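Local structure of thioredoxin (Bacillus cereus, 3ZIT) at residues B[19-22]-B[23-27]. The protein is a small thioredoxin-like protein of the glutaredoxin family that probably transfers electrons through the reversible opening and closing of a CxxC disulfide. The protein carries 1 engineered substitution. Residues are numbered along the deposited sequence; the frame is centred on the assembly and turned at random.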
loop_
_atom_site.group_PDB
_atom_site.type_symbol
_atom_site.label_atom_id
_atom_site.label_comp_id
_atom_site.label_asym_id
_atom_site.label_seq_id
_atom_site.Cartn_x
_atom_site.Cartn_y
_atom_site.Cartn_z
ATOM N N LYS B 19 5.476 -4.216 -0.400
ATOM C CA LYS B 19 6.780 -4.124 0.257
ATOM C C LYS B 19 6.893 -2.841 1.084
ATOM O O LYS B 19 7.394 -2.878 2.198
ATOM C CB LYS B 19 7.882 -4.188 -0.780
ATOM C CG LYS B 19 8.127 -5.531 -1.400
ATOM C CD LYS B 19 9.037 -5.428 -2.669
ATOM C CE LYS B 19 9.624 -6.541 -3.382
ATOM N NZ LYS B 19 10.577 -5.744 -4.216
ATOM N N GLU B 20 6.429 -1.710 0.557
ATOM C CA GLU B 20 6.508 -0.475 1.312
ATOM C C GLU B 20 5.662 -0.491 2.531
ATOM O O GLU B 20 6.041 0.084 3.567
ATOM C CB GLU B 20 6.256 0.716 0.397
ATOM C CG GLU B 20 7.368 0.841 -0.706
ATOM C CD GLU B 20 8.788 1.109 -0.121
ATOM O OE1 GLU B 20 8.841 1.937 0.799
ATOM O OE2 GLU B 20 9.839 0.531 -0.588
ATOM N N PHE B 21 4.467 -1.096 2.441
ATOM C CA PHE B 21 3.598 -1.320 3.605
ATOM C C PHE B 21 4.393 -2.140 4.695
ATOM O O PHE B 21 4.357 -1.814 5.858
ATOM C CB PHE B 21 2.336 -1.984 3.148
ATOM C CG PHE B 21 1.458 -2.458 4.286
ATOM C CD1 PHE B 21 0.625 -1.492 4.917
ATOM C CD2 PHE B 21 1.473 -3.738 4.727
ATOM C CE1 PHE B 21 -0.182 -1.790 5.988
ATOM C CE2 PHE B 21 0.640 -4.122 5.857
ATOM C CZ PHE B 21 -0.179 -3.079 6.398
ATOM N N LEU B 22 4.964 -3.233 4.260
ATOM C CA LEU B 22 5.725 -4.061 5.198
ATOM C C LEU B 22 6.896 -3.297 5.787
ATOM O O LEU B 22 7.119 -3.392 7.007
ATOM C CB LEU B 22 6.224 -5.321 4.482
ATOM C CG LEU B 22 5.149 -6.271 4.078
ATOM C CD1 LEU B 22 5.798 -7.388 3.170
ATOM C CD2 LEU B 22 4.310 -6.818 5.176
ATOM N N LYS B 23 7.624 -2.520 4.995
ATOM C CA LYS B 23 8.713 -1.683 5.516
ATOM C C LYS B 23 8.217 -0.682 6.494
ATOM O O LYS B 23 8.821 -0.439 7.540
ATOM C CB LYS B 23 9.491 -1.056 4.405
ATOM C CG LYS B 23 10.341 -1.932 3.623
ATOM C CD LYS B 23 10.771 -1.240 2.309
ATOM C CE LYS B 23 12.125 -0.668 2.226
ATOM N NZ LYS B 23 12.098 -0.119 0.821
ATOM N N HIS B 24 7.126 -0.009 6.171
ATOM C CA HIS B 24 6.609 1.003 7.107
ATOM C C HIS B 24 6.196 0.423 8.464
ATOM O O HIS B 24 6.289 1.112 9.489
ATOM C CB HIS B 24 5.424 1.692 6.445
ATOM C CG HIS B 24 4.988 2.857 7.254
ATOM N ND1 HIS B 24 5.800 3.933 7.525
ATOM C CD2 HIS B 24 3.902 2.965 8.022
ATOM C CE1 HIS B 24 5.136 4.722 8.351
ATOM N NE2 HIS B 24 3.970 4.164 8.646
ATOM N N ASN B 25 5.788 -0.836 8.450
ATOM C CA ASN B 25 5.469 -1.576 9.629
ATOM C C ASN B 25 6.649 -2.319 10.245
ATOM O O ASN B 25 6.459 -3.120 11.136
ATOM C CB ASN B 25 4.242 -2.490 9.358
ATOM C CG ASN B 25 2.990 -1.699 9.297
ATOM O OD1 ASN B 25 2.420 -1.355 10.347
ATOM N ND2 ASN B 25 2.513 -1.392 8.054
ATOM N N ASN B 26 7.826 -2.146 9.675
ATOM C CA ASN B 26 9.073 -2.721 10.192
ATOM C C ASN B 26 9.003 -4.225 10.301
ATOM O O ASN B 26 9.506 -4.831 11.245
ATOM C CB ASN B 26 9.447 -2.062 11.489
ATOM C CG ASN B 26 9.613 -0.604 11.296
ATOM O OD1 ASN B 26 10.459 -0.181 10.541
ATOM N ND2 ASN B 26 8.720 0.179 11.881
ATOM N N VAL B 27 8.424 -4.876 9.290
ATOM C CA VAL B 27 8.310 -6.286 9.235
ATOM C C VAL B 27 9.586 -6.909 8.720
ATOM O O VAL B 27 10.197 -6.412 7.775
ATOM C CB VAL B 27 7.117 -6.697 8.312
ATOM C CG1 VAL B 27 7.074 -8.147 8.028
ATOM C CG2 VAL B 27 5.794 -6.220 8.974
#
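Asn25 folds its carboxamide back over Phe21 and closes the last turn of helix 13-24 with both its backbone and its side-chain nitrogen. Its ND2 sits 3.4 Å from Phe21 CE1, above one face of the ring but displaced toward the rim, with the amide and ring planes turned 54° apart. The same nitrogen donates to Phe21 O at 2.9 Å, a fairly straight bond that runs close to the amide plane. Asn25 N also reaches Phe21 O, at 3.1 Å and from the opposite face of the carbonyl, so one oxygen is gripped twice by a single residue and the carboxamide is steadied over the ring. With CG anti to the backbone N (chi1 171°), the Phe21 ring swings along the helix toward its C-terminal end, where the amide meets it.

Beyond Asn25 the chain leaves the helix in a Schellman motif. Asn26 takes positive phi, its N bonds back to Lys23 O, and Val27 N donates almost linearly to Leu22 O at 3.0 Å. This reversal carries the Val27 side chain back across Leu22, where CG2 rests 4.1 Å from Leu22 CD2 in an apolar contact.

On another side of the helix, Glu20 and Lys23 run side by side, both pointing the same way. The lysine chain bends at chi3 (102°) and brings NZ to the syn side of Glu20 OE2, somewhat out of the carboxylate plane, a salt bridge of 2.7 Å, while its CD lies against the same oxygen.

The motif ends the helix of a beta-alpha-beta unit in this thioredoxin-like fold and turns the chain toward strand 30-33. Leu22 and Val27 pack on strand 4-8, through Val6 and Ile4; Phe21 leans on Ile68 and Gln72 of helix 68-75, and also touches Phe66 of the second subunit.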